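PDB 3NRE: aldose 1-epimerase from Escherichia coli, which probably interconverts the alpha and beta anomers of aldose sugars by acting at the anomeric carbon C1. Local coordinates for residues Q93-S98 against C103-H108; G166-R171 against S257-D262. One frame throughout, in Å; residues are numbered along the deposited sequence. Where two conformers were deposited one is given.

Contact 1. Residues Q93-S98 against C103-H108; sequences QCVSHS and CLVYEH
C103 O draws in two successive amides of the neighbouring strand: V95 N binds it at 2.9 Å, and S96 N adds a long, weak bond. C103 N in turn donates to S96 O at 3.0 Å. The side chains pack most closely beside this point, on the face shared by C103 and V105. Set anti to the backbone N (chi1 -173°), C103 SG is turned to where V95 CG2 meets it at 3.6 Å, while V95 CG1 meets V105 CG2 at 3.9 Å. The two valines cross at about a right angle, each offering a compact, branched apolar surface. Two residues facing one make a classic beta bulge in the antiparallel hairpin of strands 93-97 and 101-109, and the chain turns a corner at V95. Past the bulge the pairing is regular: Q93 N gives V105 O a bond of 2.8 Å. On the face of C94 and L104 less surface is joined between the two segments, through L104 CD2 against C94 CB at 3.8 Å, though Y5 of strand 4-9 covers both. Leucine suits the buried position of L104, which W92 also touches. V95 and Q93, by contrast, make their contacts at the solvent-exposed margin of strand 93-97, an outermost strand of its sheet.

Contact 2. Residues G166-R171 against S257-D262; sequences GYWLER and SHAPDD
W168 lays one face of its indole against P260, the second residue of a type II beta turn running from A259 to D262. The pyrrolidine CG stands 3.9 Å from the centroid of the six-membered ring, 14° off its normal, a CH-pi contact, and P260 CD approaches W168 CZ3 at 3.6 Å. Tryptophan suits this place because its broad indole can face the proline ring and still meet A259 CB, which comes in obliquely on W168 CH2, also at 3.6 Å. With CG anti to the carbonyl carbon (chi1 -68°), the indole reaches from strand 166-170 to the turn; F179 meets it edge-to-face. An alanine here would take away the ring face under P260 and the CH2 that A259 CB touches, and would probably open a gap between strand and turn. Proline's ring fixes the phi that the turn needs, and D261 follows with a positive phi of 70°. Farther out, R171 NH2 and D261 OD2 are 4.3 Å apart, beyond a salt bridge, and a water joins them, 3.0 Å from R171 NH2; D261 OD2 also binds S59 OG, and R171 NE is held by A176 O. The turn is fastened by A259 N bonding D262 OD2 at 2.9 Å, an oxygen that D270 N also holds. A259 O accepts D262 N at 3.1 Å and, from the opposite face of its carbonyl plane, H258 ND1 at 2.9 Å.

Contacts 1 and 2 lie on opposite sides of the chain's centre, their own centres 31 Å apart and their nearest atoms about 15 Å apart, so neither touches the other. They follow in series along the chain: the 93-98/103-108 pairing closes before 166-171 begins. Contact 1 is local, joining neighbouring strands at the edge of a nine-stranded antiparallel sheet, whereas contact 2 spans 85 intervening residues to join a strand of another antiparallel sheet to the loop between strands 250-256 and 272-274. Both belong to the all-beta architecture of the aldose 1-epimerase family, of the galactose mutarotase clan. With no sugar bound in either contact, neither can be assigned a catalytic part from its geometry alone.

Contact 1. Residues Q93-S98 against C103-H108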
ATOM      1  N   GLN A  93      -8.845 -16.555  -1.385  1.00 24.25           N
ATOM      2  CA  GLN A  93      -9.986 -17.261  -1.942  1.00 24.83           C
ATOM      3  C   GLN A  93     -11.042 -16.259  -2.335  1.00 24.46           C
ATOM      4  O   GLN A  93     -11.355 -15.338  -1.592  1.00 25.57           O
ATOM      5  CB  GLN A  93     -10.539 -18.228  -0.905  1.00 29.89           C
ATOM      6  CG  GLN A  93      -9.701 -19.515  -0.731  1.00 38.82           C
ATOM      7  CD  GLN A  93      -8.411 -19.338   0.078  1.00 54.01           C
ATOM      8  OE1 GLN A  93      -7.315 -19.717  -0.404  1.00 57.33           O
ATOM      9  NE2 GLN A  93      -8.516 -18.770   1.317  1.00 43.33           N
ATOM     10  N   CYS A  94     -11.679 -16.492  -3.472  1.00 24.34           N
ATOM     11  CA  CYS A  94     -12.762 -15.625  -3.917  1.00 24.36           C
ATOM     12  C   CYS A  94     -14.089 -16.065  -3.261  1.00 30.02           C
ATOM     13  O   CYS A  94     -14.423 -17.233  -3.334  1.00 30.88           O
ATOM     14  CB  CYS A  94     -12.841 -15.657  -5.468  1.00 26.90           C
ATOM     15  SG  CYS A  94     -14.210 -14.748  -6.130  1.00 29.12           S
ATOM     16  N   VAL A  95     -14.789 -15.118  -2.637  1.00 27.85           N
ATOM     17  CA  VAL A  95     -16.149 -15.339  -2.072  1.00 29.63           C
ATOM     18  C   VAL A  95     -17.264 -14.650  -2.883  1.00 30.16           C
ATOM     19  O   VAL A  95     -18.464 -14.941  -2.708  1.00 31.10           O
ATOM     20  CB  VAL A  95     -16.213 -14.958  -0.570  1.00 27.57           C
ATOM     21  CG1 VAL A  95     -15.337 -15.922   0.218  1.00 31.85           C
ATOM     22  CG2 VAL A  95     -15.782 -13.523  -0.359  1.00 29.37           C
ATOM     23  N   SER A  96     -16.926 -13.716  -3.766  1.00 29.31           N
ATOM     24  CA  SER A  96     -17.907 -13.104  -4.663  0.60 28.55           C
ATOM     25  C   SER A  96     -17.230 -12.474  -5.851  1.00 29.39           C
ATOM     26  O   SER A  96     -16.154 -11.911  -5.705  1.00 26.40           O
ATOM     27  CB  SER A  96     -18.759 -11.993  -3.988  0.60 30.86           C
ATOM     28  OG  SER A  96     -18.059 -10.733  -3.834  0.60 29.08           O
ATOM     29  N   HIS A  97     -17.898 -12.562  -7.001  1.00 25.85           N
ATOM     30  CA  HIS A  97     -17.404 -11.931  -8.219  1.00 28.55           C
ATOM     31  C   HIS A  97     -18.584 -11.636  -9.087  1.00 26.89           C
ATOM     32  O   HIS A  97     -19.309 -12.529  -9.479  1.00 30.05           O
ATOM     33  CB  HIS A  97     -16.403 -12.852  -8.932  1.00 25.59           C
ATOM     34  CG  HIS A  97     -15.793 -12.271 -10.180  1.00 26.80           C
ATOM     35  ND1 HIS A  97     -15.204 -13.075 -11.147  1.00 28.24           N
ATOM     36  CD2 HIS A  97     -15.652 -10.992 -10.622  1.00 32.19           C
ATOM     37  CE1 HIS A  97     -14.725 -12.321 -12.115  1.00 27.13           C
ATOM     38  NE2 HIS A  97     -14.981 -11.052 -11.841  1.00 26.32           N
ATOM     39  N   SER A  98     -18.774 -10.360  -9.368  1.00 30.15           N
ATOM     40  CA  SER A  98     -19.799  -9.914 -10.287  0.60 31.74           C
ATOM     41  C   SER A  98     -19.150  -9.042 -11.340  1.00 31.41           C
ATOM     42  O   SER A  98     -17.931  -8.878 -11.342  1.00 31.53           O
ATOM     43  CB  SER A  98     -20.887  -9.125  -9.538  0.60 34.31           C
ATOM     44  OG  SER A  98     -20.473  -7.793  -9.314  0.60 32.68           O
ATOM     45  N   CYS A 103     -14.761  -9.856  -4.085  1.00 22.04           N
ATOM     46  CA  CYS A 103     -14.314 -10.011  -2.715  1.00 24.80           C
ATOM     47  C   CYS A 103     -13.468 -11.285  -2.552  1.00 25.55           C
ATOM     48  O   CYS A 103     -13.844 -12.379  -2.980  1.00 23.96           O
ATOM     49  CB  CYS A 103     -15.517 -10.054  -1.766  1.00 25.49           C
ATOM     50  SG  CYS A 103     -14.970 -10.042  -0.035  1.00 33.27           S
ATOM     51  N   LEU A 104     -12.272 -11.096  -1.988  1.00 24.17           N
ATOM     52  CA  LEU A 104     -11.345 -12.146  -1.673  1.00 22.96           C
ATOM     53  C   LEU A 104     -11.096 -12.174  -0.152  1.00 22.56           C
ATOM     54  O   LEU A 104     -11.145 -11.139   0.519  1.00 27.00           O
ATOM     55  CB  LEU A 104      -9.993 -11.865  -2.310  1.00 22.28           C
ATOM     56  CG  LEU A 104      -9.949 -11.577  -3.801  1.00 23.39           C
ATOM     57  CD1 LEU A 104      -8.518 -11.220  -4.265  1.00 26.97           C
ATOM     58  CD2 LEU A 104     -10.485 -12.766  -4.593  1.00 23.95           C
ATOM     59  N   VAL A 105     -10.777 -13.352   0.354  1.00 23.93           N
ATOM     60  CA  VAL A 105     -10.449 -13.537   1.772  1.00 25.72           C
ATOM     61  C   VAL A 105      -9.141 -14.330   1.934  1.00 25.90           C
ATOM     62  O   VAL A 105      -8.780 -15.174   1.106  1.00 26.03           O
ATOM     63  CB  VAL A 105     -11.594 -14.164   2.537  1.00 30.40           C
ATOM     64  CG1 VAL A 105     -12.874 -13.330   2.400  1.00 29.97           C
ATOM     65  CG2 VAL A 105     -11.861 -15.570   2.060  1.00 35.11           C
ATOM     66  N   TYR A 106      -8.411 -14.032   2.998  1.00 25.18           N
ATOM     67  CA  TYR A 106      -7.198 -14.746   3.353  1.00 25.29           C
ATOM     68  C   TYR A 106      -7.219 -14.972   4.866  1.00 26.70           C
ATOM     69  O   TYR A 106      -7.592 -14.061   5.591  1.00 26.38           O
ATOM     70  CB  TYR A 106      -5.975 -13.917   2.956  1.00 22.83           C
ATOM     71  CG  TYR A 106      -4.650 -14.480   3.402  1.00 20.62           C
ATOM     72  CD1 TYR A 106      -4.184 -15.704   2.937  1.00 23.27           C
ATOM     73  CD2 TYR A 106      -3.864 -13.824   4.332  1.00 22.47           C
ATOM     74  CE1 TYR A 106      -2.943 -16.250   3.373  1.00 24.97           C
ATOM     75  CE2 TYR A 106      -2.640 -14.354   4.769  1.00 24.33           C
ATOM     76  CZ  TYR A 106      -2.184 -15.572   4.302  1.00 22.41           C
ATOM     77  OH  TYR A 106      -1.005 -16.079   4.751  1.00 24.98           O
ATOM     78  N   GLU A 107      -6.858 -16.181   5.283  1.00 25.80           N
ATOM     79  CA  GLU A 107      -6.719 -16.568   6.700  0.50 29.27           C
ATOM     80  C   GLU A 107      -5.267 -16.917   6.987  1.00 29.60           C
ATOM     81  O   GLU A 107      -4.641 -17.680   6.232  1.00 28.88           O
ATOM     82  CB  GLU A 107      -7.577 -17.798   7.016  0.50 32.50           C
ATOM     83  CG  GLU A 107      -9.058 -17.655   6.740  0.50 30.82           C
ATOM     84  CD  GLU A 107      -9.853 -18.875   7.191  0.50 39.46           C
ATOM     85  OE1 GLU A 107     -11.082 -18.865   7.052  0.50 41.09           O
ATOM     86  OE2 GLU A 107      -9.247 -19.831   7.717  0.50 47.97           O
ATOM     87  N   HIS A 108      -4.720 -16.346   8.059  1.00 28.67           N
ATOM     88  CA  HIS A 108      -3.329 -16.569   8.478  1.00 27.93           C
ATOM     89  C   HIS A 108      -3.292 -17.159   9.871  1.00 29.92           C
ATOM     90  O   HIS A 108      -3.918 -16.607  10.760  1.00 29.37           O
ATOM     91  CB  HIS A 108      -2.557 -15.267   8.463  1.00 26.44           C
ATOM     92  CG  HIS A 108      -1.077 -15.469   8.496  1.00 24.77           C
ATOM     93  ND1 HIS A 108      -0.361 -15.822   7.371  1.00 26.11           N
ATOM     94  CD2 HIS A 108      -0.187 -15.425   9.514  1.00 26.85           C
ATOM     95  CE1 HIS A 108       0.921 -15.945   7.687  1.00 27.50           C
ATOM     96  NE2 HIS A 108       1.049 -15.736   8.992  1.00 27.74           N
TER

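Contact 2. Residues G166-R171 against S257-D262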
ATOM      1  N   GLY A 166       6.078  16.687   7.670  1.00 31.79           N
ATOM      2  CA  GLY A 166       7.392  16.215   7.981  1.00 30.59           C
ATOM      3  C   GLY A 166       7.623  14.867   7.367  1.00 29.17           C
ATOM      4  O   GLY A 166       6.719  14.313   6.769  1.00 29.32           O
ATOM      5  N   TYR A 167       8.839  14.373   7.509  1.00 28.22           N
ATOM      6  CA  TYR A 167       9.187  13.072   6.933  1.00 26.30           C
ATOM      7  C   TYR A 167      10.265  12.385   7.738  1.00 28.83           C
ATOM      8  O   TYR A 167      10.912  12.992   8.569  1.00 27.32           O
ATOM      9  CB  TYR A 167       9.633  13.225   5.479  1.00 25.79           C
ATOM     10  CG  TYR A 167      11.070  13.630   5.246  1.00 30.00           C
ATOM     11  CD1 TYR A 167      11.591  14.783   5.814  1.00 29.89           C
ATOM     12  CD2 TYR A 167      11.899  12.881   4.444  1.00 25.94           C
ATOM     13  CE1 TYR A 167      12.909  15.174   5.586  1.00 34.70           C
ATOM     14  CE2 TYR A 167      13.217  13.247   4.229  1.00 32.62           C
ATOM     15  CZ  TYR A 167      13.710  14.387   4.784  1.00 34.19           C
ATOM     16  OH  TYR A 167      15.015  14.748   4.554  1.00 36.32           O
ATOM     17  N   TRP A 168      10.401  11.085   7.511  1.00 25.50           N
ATOM     18  CA  TRP A 168      11.523  10.333   8.097  1.00 26.18           C
ATOM     19  C   TRP A 168      12.619  10.181   7.065  1.00 26.84           C
ATOM     20  O   TRP A 168      12.373   9.696   5.942  1.00 25.39           O
ATOM     21  CB  TRP A 168      11.072   8.945   8.553  1.00 30.47           C
ATOM     22  CG  TRP A 168      10.136   8.985   9.734  1.00 24.81           C
ATOM     23  CD1 TRP A 168      10.503   9.022  11.046  1.00 30.75           C
ATOM     24  CD2 TRP A 168       8.708   9.028   9.728  1.00 24.06           C
ATOM     25  NE1 TRP A 168       9.407   9.038  11.850  1.00 25.90           N
ATOM     26  CE2 TRP A 168       8.288   9.067  11.073  1.00 25.39           C
ATOM     27  CE3 TRP A 168       7.739   9.058   8.723  1.00 26.22           C
ATOM     28  CZ2 TRP A 168       6.952   9.113  11.441  1.00 29.58           C
ATOM     29  CZ3 TRP A 168       6.417   9.100   9.080  1.00 27.25           C
ATOM     30  CH2 TRP A 168       6.025   9.133  10.430  1.00 31.35           C
ATOM     31  N   LEU A 169      13.823  10.520   7.449  1.00 23.60           N
ATOM     32  CA  LEU A 169      14.960  10.306   6.611  1.00 26.51           C
ATOM     33  C   LEU A 169      15.060   8.783   6.467  1.00 26.55           C
ATOM     34  O   LEU A 169      14.664   8.025   7.374  1.00 27.73           O
ATOM     35  CB  LEU A 169      16.231  10.864   7.270  1.00 26.79           C
ATOM     36  CG  LEU A 169      16.487  12.366   7.123  1.00 31.33           C
ATOM     37  CD1 LEU A 169      15.344  13.183   7.667  1.00 32.48           C
ATOM     38  CD2 LEU A 169      17.779  12.691   7.855  1.00 42.51           C
ATOM     39  N   GLU A 170      15.613   8.334   5.365  1.00 26.02           N
ATOM     40  CA  GLU A 170      15.899   6.912   5.222  1.00 22.49           C
ATOM     41  C   GLU A 170      17.270   6.657   5.888  1.00 22.50           C
ATOM     42  O   GLU A 170      18.207   7.439   5.734  1.00 24.86           O
ATOM     43  CB  GLU A 170      15.941   6.509   3.746  1.00 22.78           C
ATOM     44  CG  GLU A 170      16.087   5.003   3.519  1.00 27.13           C
ATOM     45  CD  GLU A 170      16.241   4.634   2.036  1.00 27.64           C
ATOM     46  OE1 GLU A 170      16.470   5.536   1.215  1.00 30.44           O
ATOM     47  OE2 GLU A 170      16.210   3.432   1.743  1.00 27.25           O
ATOM     48  N   ARG A 171      17.372   5.550   6.620  1.00 22.58           N
ATOM     49  CA  ARG A 171      18.618   5.123   7.158  1.00 22.19           C
ATOM     50  C   ARG A 171      19.018   3.757   6.570  1.00 23.84           C
ATOM     51  O   ARG A 171      18.485   3.333   5.532  1.00 24.40           O
ATOM     52  CB  ARG A 171      18.605   5.184   8.712  1.00 24.39           C
ATOM     53  CG  ARG A 171      17.595   4.253   9.385  1.00 20.31           C
ATOM     54  CD  ARG A 171      17.687   4.295  10.909  1.00 24.12           C
ATOM     55  NE  ARG A 171      16.612   3.553  11.561  1.00 21.85           N
ATOM     56  CZ  ARG A 171      16.793   2.595  12.469  1.00 23.62           C
ATOM     57  NH1 ARG A 171      17.993   2.250  12.848  1.00 24.61           N
ATOM     58  NH2 ARG A 171      15.730   1.992  12.980  1.00 25.31           N
ATOM     59  N   SER A 257      -2.292   3.240   7.307  1.00 23.99           N
ATOM     60  CA  SER A 257      -3.118   3.668   8.427  1.00 27.08           C
ATOM     61  C   SER A 257      -2.313   4.049   9.672  1.00 27.48           C
ATOM     62  O   SER A 257      -2.900   4.488  10.681  1.00 27.11           O
ATOM     63  CB  SER A 257      -4.093   2.543   8.795  1.00 28.25           C
ATOM     64  OG  SER A 257      -3.432   1.476   9.435  1.00 26.90           O
ATOM     65  N   HIS A 258      -0.990   3.911   9.580  1.00 24.12           N
ATOM     66  CA  HIS A 258      -0.100   4.148  10.700  1.00 26.14           C
ATOM     67  C   HIS A 258       1.246   4.594  10.210  1.00 26.06           C
ATOM     68  O   HIS A 258       1.497   4.523   9.021  1.00 24.36           O
ATOM     69  CB  HIS A 258       0.019   2.893  11.562  1.00 25.21           C
ATOM     70  CG  HIS A 258       0.685   1.748  10.863  1.00 24.81           C
ATOM     71  ND1 HIS A 258       2.030   1.485  10.983  1.00 24.67           N
ATOM     72  CD2 HIS A 258       0.176   0.779  10.067  1.00 22.64           C
ATOM     73  CE1 HIS A 258       2.329   0.425  10.248  1.00 24.34           C
ATOM     74  NE2 HIS A 258       1.231  -0.017   9.668  1.00 24.56           N
ATOM     75  N   ALA A 259       2.099   5.036  11.150  1.00 25.66           N
ATOM     76  CA  ALA A 259       3.462   5.479  10.849  1.00 25.59           C
ATOM     77  C   ALA A 259       4.410   4.285  10.885  1.00 24.71           C
ATOM     78  O   ALA A 259       4.177   3.360  11.661  1.00 23.06           O
ATOM     79  CB  ALA A 259       3.924   6.505  11.842  1.00 27.16           C
ATOM     80  N   PRO A 260       5.507   4.358  10.105  1.00 25.19           N
ATOM     81  CA  PRO A 260       6.513   3.319  10.234  1.00 24.53           C
ATOM     82  C   PRO A 260       7.041   3.249  11.671  1.00 26.05           C
ATOM     83  O   PRO A 260       7.250   4.299  12.309  1.00 26.22           O
ATOM     84  CB  PRO A 260       7.595   3.775   9.279  1.00 27.48           C
ATOM     85  CG  PRO A 260       7.430   5.277   9.203  1.00 27.48           C
ATOM     86  CD  PRO A 260       5.975   5.496   9.305  1.00 25.94           C
ATOM     87  N   ASP A 261       7.210   2.027  12.184  1.00 24.50           N
ATOM     88  CA  ASP A 261       7.781   1.791  13.513  1.00 24.25           C
ATOM     89  C   ASP A 261       6.831   2.241  14.619  1.00 23.27           C
ATOM     90  O   ASP A 261       7.252   2.475  15.732  1.00 26.68           O
ATOM     91  CB  ASP A 261       9.172   2.447  13.693  1.00 26.53           C
ATOM     92  CG  ASP A 261      10.331   1.461  13.546  1.00 29.52           C
ATOM     93  OD1 ASP A 261      10.067   0.312  13.165  1.00 25.88           O
ATOM     94  OD2 ASP A 261      11.503   1.860  13.868  1.00 27.73           O
ATOM     95  N   ASP A 262       5.520   2.343  14.319  1.00 22.54           N
ATOM     96  CA  ASP A 262       4.563   2.667  15.371  1.00 22.95           C
ATOM     97  C   ASP A 262       4.553   1.568  16.429  1.00 24.80           C
ATOM     98  O   ASP A 262       4.187   1.805  17.568  1.00 26.93           O
ATOM     99  CB  ASP A 262       3.156   2.866  14.817  1.00 25.87           C
ATOM    100  CG  ASP A 262       2.793   4.333  14.582  1.00 29.14           C
ATOM    101  OD1 ASP A 262       3.511   5.262  15.013  1.00 28.74           O
ATOM    102  OD2 ASP A 262       1.692   4.537  14.016  1.00 28.35           O
TER
HETATM  103  O   HOH W   1      13.033   2.146  11.601  1.00 36.39           O